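Local coordinates for protein inositol dehydrogenase (Lactobacillus casei, PDB 4N54) that probably catalyses the NAD-dependent oxidation of scyllo-inositol, as a Rossmann-fold oxidoreductase with a GFO/IDH/MocA-type C-terminal domain, at residues D191-D196 / L246-N251; V84-F89 / T181-G186. All coordinates share one frame; numbering follows the deposited sequence.

Both contacts touch the bound NAI, and contact 2 closes along the chain before contact 1 opens; their centres lie about 16 Å apart. Contact 1 (191-196 with 246-251) is buried throughout, buries 361 Å² and sits wholly in the C-terminal domain, where a helix start meets a strand and a salt bridge faces the inositol. Contact 2 (84-89 with 181-186) is smaller, 154 Å², partly exposed, and spans the two domains with loop-to-loop van der Waals contact, its polar groups turned to the cofactor or to residues outside the pair, apart from an Asx turn within 181-186. The two meet where Asp191 CB lies 4.2 Å from Ser185 O, a packing contact.

Contact 1. Residues D191-D196 / L246-N251; sequences DMSIHD and LVAGRN. With 2H3 ((1r,2r,3r,4r,5r,6r)-cyclohexane-1,2,3,4,5,6-hexol), chain F; NAI (1,4-dihydronicotinamide adenine dinucleotide), chain E.
Arg250 and Met192, with Leu246, bury the most surface here. Arg250 NH2 donates to Asp191 OD2 at 2.6 Å in a nearly straight salt bridge (165°), the oxygen lying close to the guanidinium plane and receiving on its anti lone pair. That same OD2 accepts from O6 of scyllo-inositol, while Asp191 OD1 takes O1 of the inositol at 2.7 Å, so the carboxylate grips two neighbouring hydroxyls; Lys108 adds a second positive charge at OD1. Arg250 NH1 has a salt bridge to Asp168 and a weak bond to O6. Met192 lays CG over one guanidinium face. Its chain, bent at chi2 (-63°) and chi3 (-75°), brings SD to 3.5 Å from Arg250 NH1 and equally near the inositol C5. His195 NE2 meets O2 of the inositol at 2.7 Å, at the ring edge. Farther along, Leu246 CD2 packs on Asp196 CB at 3.5 Å, and a water links Ser193 OG, Asp196 OD2 and, weakly, Val247 O. Asp196 OD1 bonds Ser164 and salt-bridges Arg138; OD2 also bonds Ser166. The contact thus sets the start of helix 193-204 against strand 243-249, which pairs with strands 159-169 and 231-238, while helix 173-182 flanks Asp191 and Arg250.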
loop_
_atom_site.group_PDB
_atom_site.type_symbol
_atom_site.label_atom_id
_atom_site.label_comp_id
_atom_site.label_asym_id
_atom_site.label_seq_id
_atom_site.Cartn_x
_atom_site.Cartn_y
_atom_site.Cartn_z
ATOM N N ASP A 191 -5.963 -29.403 -9.456
ATOM C CA ASP A 191 -6.673 -28.994 -8.259
ATOM C C ASP A 191 -6.651 -27.483 -8.061
ATOM O O ASP A 191 -7.632 -26.913 -7.656
ATOM C CB ASP A 191 -6.097 -29.682 -7.026
ATOM C CG ASP A 191 -6.959 -29.497 -5.806
ATOM O OD1 ASP A 191 -8.175 -29.680 -5.914
ATOM O OD2 ASP A 191 -6.420 -29.153 -4.743
ATOM N N MET A 192 -5.518 -26.864 -8.343
ATOM C CA MET A 192 -5.323 -25.446 -8.116
ATOM C C MET A 192 -5.266 -24.647 -9.406
ATOM O O MET A 192 -6.058 -23.745 -9.610
ATOM C CB MET A 192 -4.033 -25.197 -7.340
ATOM C CG MET A 192 -4.067 -25.684 -5.940
ATOM S SD MET A 192 -5.281 -24.859 -4.939
ATOM C CE MET A 192 -4.466 -23.320 -4.688
ATOM N N SER A 193 -4.308 -24.990 -10.252
ATOM C CA SER A 193 -4.003 -24.246 -11.460
ATOM C C SER A 193 -5.189 -24.155 -12.407
ATOM O O SER A 193 -5.211 -23.318 -13.290
ATOM C CB SER A 193 -2.798 -24.849 -12.174
ATOM O OG SER A 193 -1.584 -24.533 -11.555
ATOM N N ILE A 194 -6.180 -25.002 -12.203
ATOM C CA ILE A 194 -7.318 -25.026 -13.082
ATOM C C ILE A 194 -8.189 -23.772 -12.954
ATOM O O ILE A 194 -8.803 -23.359 -13.915
ATOM C CB ILE A 194 -8.136 -26.306 -12.922
ATOM C CG1 ILE A 194 -9.100 -26.444 -14.087
ATOM C CG2 ILE A 194 -8.854 -26.321 -11.607
ATOM C CD1 ILE A 194 -9.632 -27.763 -14.287
ATOM N N HIS A 195 -8.224 -23.174 -11.768
ATOM C CA HIS A 195 -8.900 -21.900 -11.575
ATOM C C HIS A 195 -8.294 -20.817 -12.445
ATOM O O HIS A 195 -8.998 -20.021 -13.033
ATOM C CB HIS A 195 -8.791 -21.447 -10.133
ATOM C CG HIS A 195 -9.669 -22.190 -9.187
ATOM N ND1 HIS A 195 -11.012 -21.933 -9.068
ATOM C CD2 HIS A 195 -9.390 -23.156 -8.288
ATOM C CE1 HIS A 195 -11.523 -22.723 -8.149
ATOM N NE2 HIS A 195 -10.557 -23.468 -7.656
ATOM N N ASP A 196 -6.973 -20.811 -12.505
ATOM C CA ASP A 196 -6.225 -19.826 -13.245
ATOM C C ASP A 196 -6.386 -20.016 -14.743
ATOM O O ASP A 196 -6.434 -19.064 -15.486
ATOM C CB ASP A 196 -4.762 -19.905 -12.878
ATOM C CG ASP A 196 -4.517 -19.675 -11.415
ATOM O OD1 ASP A 196 -4.749 -18.556 -10.944
ATOM O OD2 ASP A 196 -4.089 -20.617 -10.743
ATOM N N LEU A 246 2.045 -19.029 -14.695
ATOM C CA LEU A 246 1.336 -19.576 -13.563
ATOM C C LEU A 246 2.316 -19.942 -12.468
ATOM O O LEU A 246 3.436 -20.332 -12.740
ATOM C CB LEU A 246 0.536 -20.809 -13.953
ATOM C CG LEU A 246 -0.588 -20.761 -14.986
ATOM C CD1 LEU A 246 -1.162 -22.129 -15.173
ATOM C CD2 LEU A 246 -1.673 -19.788 -14.605
ATOM N N VAL A 247 1.884 -19.756 -11.231
ATOM C CA VAL A 247 2.509 -20.362 -10.074
ATOM C C VAL A 247 1.403 -20.913 -9.196
ATOM O O VAL A 247 0.385 -20.282 -9.010
ATOM C CB VAL A 247 3.383 -19.379 -9.269
ATOM C CG1 VAL A 247 3.907 -20.034 -8.048
ATOM C CG2 VAL A 247 4.531 -18.869 -10.088
ATOM N N ALA A 248 1.595 -22.117 -8.692
ATOM C CA ALA A 248 0.703 -22.709 -7.724
ATOM C C ALA A 248 1.536 -23.386 -6.666
ATOM O O ALA A 248 2.693 -23.690 -6.888
ATOM C CB ALA A 248 -0.207 -23.675 -8.357
ATOM N N GLY A 249 0.934 -23.610 -5.509
ATOM C CA GLY A 249 1.670 -24.093 -4.367
ATOM C C GLY A 249 0.840 -24.390 -3.150
ATOM O O GLY A 249 -0.336 -24.097 -3.108
ATOM N N ARG A 250 1.471 -24.992 -2.157
ATOM C CA ARG A 250 0.783 -25.357 -0.941
ATOM C C ARG A 250 1.452 -24.750 0.285
ATOM O O ARG A 250 1.031 -24.995 1.391
ATOM C CB ARG A 250 0.697 -26.871 -0.800
ATOM C CG ARG A 250 0.042 -27.604 -1.945
ATOM C CD ARG A 250 -1.428 -27.327 -2.064
ATOM N NE ARG A 250 -2.056 -28.103 -3.114
ATOM C CZ ARG A 250 -3.347 -28.073 -3.407
ATOM N NH1 ARG A 250 -4.170 -27.301 -2.736
ATOM N NH2 ARG A 250 -3.823 -28.835 -4.364
ATOM N N ASN A 251 2.473 -23.939 0.070
ATOM C CA ASN A 251 3.230 -23.349 1.162
ATOM C C ASN A 251 3.371 -21.837 1.110
ATOM O O ASN A 251 4.447 -21.320 0.922
ATOM C CB ASN A 251 4.608 -23.985 1.270
ATOM C CG ASN A 251 5.365 -23.526 2.479
ATOM O OD1 ASN A 251 4.791 -23.276 3.515
ATOM N ND2 ASN A 251 6.649 -23.406 2.341
HETATM O O3 2H3 F . -9.395 -23.143 -4.153
HETATM C C3 2H3 F . -8.618 -24.264 -3.961
HETATM C C4 2H3 F . -8.255 -24.422 -2.510
HETATM O O4 2H3 F . -7.416 -23.402 -2.134
HETATM C C5 2H3 F . -7.463 -25.679 -2.292
HETATM O O5 2H3 F . -7.121 -25.823 -0.979
HETATM C C6 2H3 F . -8.240 -26.867 -2.752
HETATM O O6 2H3 F . -7.529 -28.010 -2.550
HETATM C C1 2H3 F . -8.563 -26.794 -4.202
HETATM O O1 2H3 F . -9.427 -27.818 -4.482
HETATM C C2 2H3 F . -9.371 -25.416 -4.540
HETATM O O2 2H3 F . -9.507 -25.234 -5.888
HETATM P PA NAI E . -12.772 -33.268 1.434
HETATM O O1A NAI E . -11.923 -34.417 1.291
HETATM O O2A NAI E . -12.562 -32.242 2.450
HETATM O O5B NAI E . -14.247 -33.695 1.542
HETATM C C5B NAI E . -14.711 -34.829 0.878
HETATM C C4B NAI E . -16.145 -35.131 1.236
HETATM O O4B NAI E . -16.642 -35.994 0.233
HETATM C C3B NAI E . -16.300 -35.896 2.531
HETATM O O3B NAI E . -17.549 -35.561 3.069
HETATM C C2B NAI E . -16.419 -37.331 2.120
HETATM O O2B NAI E . -17.223 -38.017 3.053
HETATM C C1B NAI E . -17.136 -37.190 0.805
HETATM N N9A NAI E . -16.901 -38.324 -0.081
HETATM C C8A NAI E . -15.729 -38.809 -0.427
HETATM N N7A NAI E . -15.855 -39.849 -1.258
HETATM C C5A NAI E . -17.146 -40.022 -1.471
HETATM C C6A NAI E . -17.973 -40.941 -2.256
HETATM N N6A NAI E . -17.394 -41.875 -2.976
HETATM N N1A NAI E . -19.297 -40.809 -2.232
HETATM C C2A NAI E . -19.851 -39.849 -1.494
HETATM N N3A NAI E . -19.165 -38.969 -0.760
HETATM C C4A NAI E . -17.833 -39.010 -0.696
HETATM O O3 NAI E . -12.744 -32.587 0.011
HETATM P PN NAI E . -12.978 -31.072 -0.276
HETATM O O1N NAI E . -11.776 -30.352 0.047
HETATM O O2N NAI E . -14.238 -30.659 0.279
HETATM O O5D NAI E . -13.137 -31.089 -1.834
HETATM C C5D NAI E . -14.370 -31.327 -2.476
HETATM C C4D NAI E . -14.399 -30.907 -3.936
HETATM O O4D NAI E . -14.498 -29.510 -4.010
HETATM C C3D NAI E . -13.172 -31.314 -4.714
HETATM O O3D NAI E . -13.564 -31.731 -5.997
HETATM C C2D NAI E . -12.384 -30.039 -4.781
HETATM O O2D NAI E . -11.586 -29.962 -5.942
HETATM C C1D NAI E . -13.448 -28.965 -4.732
HETATM N N1N NAI E . -13.039 -27.794 -4.002
HETATM C C2N NAI E . -13.207 -26.646 -4.587
HETATM C C3N NAI E . -12.867 -25.461 -4.000
HETATM C C7N NAI E . -13.071 -24.194 -4.751
HETATM O O7N NAI E . -12.406 -23.267 -4.484
HETATM N N7N NAI E . -13.958 -24.076 -5.698
HETATM C C4N NAI E . -12.275 -25.449 -2.621
HETATM C C5N NAI E . -12.161 -26.783 -2.083
HETATM C C6N NAI E . -12.546 -27.891 -2.790
HETATM O O HOH W 1 -1.381 -21.701 -10.979
#

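Contact 2. Residues V84-F89 / T181-G186; sequences VSPSGF and TSANSG. With NAI (1,4-dihydronicotinamide adenine dinucleotide), chain E.
Pro86 and Ala183 meet across the boundary between the NAD-binding Rossmann fold and the C-terminal domain: segment 84-89 is the loop that leaves strand 80-83 of the parallel sheet and leads into helix 90-99, while 181-186 takes in the last residues of helix 173-182 and the loop after it. At the start of the first loop, Val84 is occupied with the cofactor, its carbonyl O approaching C5D of NAI and its CG1 lying near the nicotinamide ribose. Ser85 O accepts from NAI O3D at 3.3 Å and also from His90 NE2, while its hydroxyl bonds to Gln93. Pro86 serves both neighbours with one ring: CB touches Ala183 CB at 3.8 Å, whereas CD presses on C8A of the adenine at 3.3 Å. This apolar pair is the main side-chain contact between the segments. Ser87 turns OG beside its own backbone N (chi1 -61°), which brings it to 3.1 Å from NAI O3D, so O3D is shared between Ser85 O and Ser87 OG, two residues apart. Gly88 opposes Asn184 through backbone alone, its N 4.4 Å from Asn184 O. Phe89 has its N bonded to Pro86 O. One face of its ring lies under the adenine amino group, with NAI N6A offset toward the rim and 3.2 Å from Phe89 CE2. Without the ring, as with an alanine here, N6A is likely to lose its aromatic surface and a gap to open beside the adenine amino group. Across the contact, Ser185 OG is engaged with Glu228. Asn184 closes an Asx turn, its OD1 accepting from Gly186 N at 3.1 Å with the donor lying 65° out of the carbonyl plane.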
loop_
_atom_site.group_PDB
_atom_site.type_symbol
_atom_site.label_atom_id
_atom_site.label_comp_id
_atom_site.label_asym_id
_atom_site.label_seq_id
_atom_site.Cartn_x
_atom_site.Cartn_y
_atom_site.Cartn_z
ATOM N N VAL A 84 -19.907 -31.989 -4.359
ATOM C CA VAL A 84 -18.710 -31.539 -3.683
ATOM C C VAL A 84 -17.933 -32.758 -3.190
ATOM O O VAL A 84 -17.227 -32.707 -2.202
ATOM C CB VAL A 84 -19.054 -30.613 -2.509
ATOM C CG1 VAL A 84 -18.001 -29.583 -2.352
ATOM C CG2 VAL A 84 -20.360 -29.936 -2.742
ATOM N N SER A 85 -18.105 -33.867 -3.893
ATOM C CA SER A 85 -17.329 -35.063 -3.655
ATOM C C SER A 85 -15.954 -34.852 -4.267
ATOM O O SER A 85 -15.770 -33.921 -5.028
ATOM C CB SER A 85 -18.021 -36.258 -4.312
ATOM O OG SER A 85 -17.965 -36.173 -5.705
ATOM N N PRO A 86 -14.977 -35.707 -3.929
ATOM C CA PRO A 86 -13.664 -35.611 -4.558
ATOM C C PRO A 86 -13.722 -35.748 -6.085
ATOM O O PRO A 86 -14.660 -36.310 -6.619
ATOM C CB PRO A 86 -12.906 -36.773 -3.931
ATOM C CG PRO A 86 -13.549 -36.981 -2.663
ATOM C CD PRO A 86 -14.976 -36.719 -2.868
ATOM N N SER A 87 -12.697 -35.249 -6.761
ATOM C CA SER A 87 -12.755 -34.978 -8.195
ATOM C C SER A 87 -12.966 -36.194 -9.097
ATOM O O SER A 87 -13.665 -36.113 -10.087
ATOM C CB SER A 87 -11.531 -34.189 -8.628
ATOM O OG SER A 87 -11.483 -32.954 -7.956
ATOM N N GLY A 88 -12.369 -37.317 -8.733
ATOM C CA GLY A 88 -12.529 -38.541 -9.483
ATOM C C GLY A 88 -13.925 -39.119 -9.450
ATOM O O GLY A 88 -14.206 -40.069 -10.145
ATOM N N PHE A 89 -14.800 -38.540 -8.650
ATOM C CA PHE A 89 -16.147 -39.030 -8.523
ATOM C C PHE A 89 -17.177 -38.133 -9.193
ATOM O O PHE A 89 -18.361 -38.447 -9.192
ATOM C CB PHE A 89 -16.522 -39.157 -7.055
ATOM C CG PHE A 89 -15.754 -40.205 -6.315
ATOM C CD1 PHE A 89 -14.577 -39.890 -5.671
ATOM C CD2 PHE A 89 -16.223 -41.498 -6.231
ATOM C CE1 PHE A 89 -13.881 -40.843 -4.986
ATOM C CE2 PHE A 89 -15.529 -42.441 -5.539
ATOM C CZ PHE A 89 -14.357 -42.116 -4.919
ATOM N N THR A 181 -4.731 -37.362 0.725
ATOM C CA THR A 181 -4.483 -38.754 1.037
ATOM C C THR A 181 -5.754 -39.574 1.184
ATOM O O THR A 181 -5.695 -40.790 1.188
ATOM C CB THR A 181 -3.647 -38.920 2.304
ATOM O OG1 THR A 181 -4.308 -38.281 3.390
ATOM C CG2 THR A 181 -2.292 -38.331 2.127
ATOM N N SER A 182 -6.901 -38.915 1.295
ATOM C CA SER A 182 -8.170 -39.620 1.410
ATOM C C SER A 182 -8.778 -39.956 0.055
ATOM O O SER A 182 -9.630 -40.820 -0.047
ATOM C CB SER A 182 -9.167 -38.816 2.228
ATOM O OG SER A 182 -8.728 -38.667 3.552
ATOM N N ALA A 183 -8.325 -39.263 -0.978
ATOM C CA ALA A 183 -8.800 -39.486 -2.328
ATOM C C ALA A 183 -7.877 -38.804 -3.323
ATOM O O ALA A 183 -7.054 -37.990 -2.947
ATOM C CB ALA A 183 -10.206 -38.976 -2.473
ATOM N N ASN A 184 -8.004 -39.143 -4.591
ATOM C CA ASN A 184 -7.135 -38.541 -5.579
ATOM C C ASN A 184 -7.579 -37.135 -5.941
ATOM O O ASN A 184 -8.714 -36.916 -6.328
ATOM C CB ASN A 184 -7.025 -39.398 -6.829
ATOM C CG ASN A 184 -5.980 -38.882 -7.786
ATOM O OD1 ASN A 184 -5.130 -38.085 -7.422
ATOM N ND2 ASN A 184 -6.042 -39.336 -9.019
ATOM N N SER A 185 -6.666 -36.189 -5.788
ATOM C CA SER A 185 -6.958 -34.792 -6.036
ATOM C C SER A 185 -6.725 -34.439 -7.493
ATOM O O SER A 185 -7.378 -33.577 -8.029
ATOM C CB SER A 185 -6.100 -33.911 -5.138
ATOM O OG SER A 185 -4.798 -33.789 -5.642
ATOM N N GLY A 186 -5.787 -35.121 -8.124
ATOM C CA GLY A 186 -5.457 -34.857 -9.503
ATOM C C GLY A 186 -4.145 -34.124 -9.614
ATOM O O GLY A 186 -3.642 -33.900 -10.701
HETATM P PA NAI E . -12.772 -33.268 1.434
HETATM O O1A NAI E . -11.923 -34.417 1.291
HETATM O O2A NAI E . -12.562 -32.242 2.450
HETATM O O5B NAI E . -14.247 -33.695 1.542
HETATM C C5B NAI E . -14.711 -34.829 0.878
HETATM C C4B NAI E . -16.145 -35.131 1.236
HETATM O O4B NAI E . -16.642 -35.994 0.233
HETATM C C3B NAI E . -16.300 -35.896 2.531
HETATM O O3B NAI E . -17.549 -35.561 3.069
HETATM C C2B NAI E . -16.419 -37.331 2.120
HETATM O O2B NAI E . -17.223 -38.017 3.053
HETATM C C1B NAI E . -17.136 -37.190 0.805
HETATM N N9A NAI E . -16.901 -38.324 -0.081
HETATM C C8A NAI E . -15.729 -38.809 -0.427
HETATM N N7A NAI E . -15.855 -39.849 -1.258
HETATM C C5A NAI E . -17.146 -40.022 -1.471
HETATM C C6A NAI E . -17.973 -40.941 -2.256
HETATM N N6A NAI E . -17.394 -41.875 -2.976
HETATM N N1A NAI E . -19.297 -40.809 -2.232
HETATM C C2A NAI E . -19.851 -39.849 -1.494
HETATM N N3A NAI E . -19.165 -38.969 -0.760
HETATM C C4A NAI E . -17.833 -39.010 -0.696
HETATM O O3 NAI E . -12.744 -32.587 0.011
HETATM P PN NAI E . -12.978 -31.072 -0.276
HETATM O O1N NAI E . -11.776 -30.352 0.047
HETATM O O2N NAI E . -14.238 -30.659 0.279
HETATM O O5D NAI E . -13.137 -31.089 -1.834
HETATM C C5D NAI E . -14.370 -31.327 -2.476
HETATM C C4D NAI E . -14.399 -30.907 -3.936
HETATM O O4D NAI E . -14.498 -29.510 -4.010
HETATM C C3D NAI E . -13.172 -31.314 -4.714
HETATM O O3D NAI E . -13.564 -31.731 -5.997
HETATM C C2D NAI E . -12.384 -30.039 -4.781
HETATM O O2D NAI E . -11.586 -29.962 -5.942
HETATM C C1D NAI E . -13.448 -28.965 -4.732
HETATM N N1N NAI E . -13.039 -27.794 -4.002
HETATM C C2N NAI E . -13.207 -26.646 -4.587
HETATM C C3N NAI E . -12.867 -25.461 -4.000
HETATM C C7N NAI E . -13.071 -24.194 -4.751
HETATM O O7N NAI E . -12.406 -23.267 -4.484
HETATM N N7N NAI E . -13.958 -24.076 -5.698
HETATM C C4N NAI E . -12.275 -25.449 -2.621
HETATM C C5N NAI E . -12.161 -26.783 -2.083
HETATM C C6N NAI E . -12.546 -27.891 -2.790
#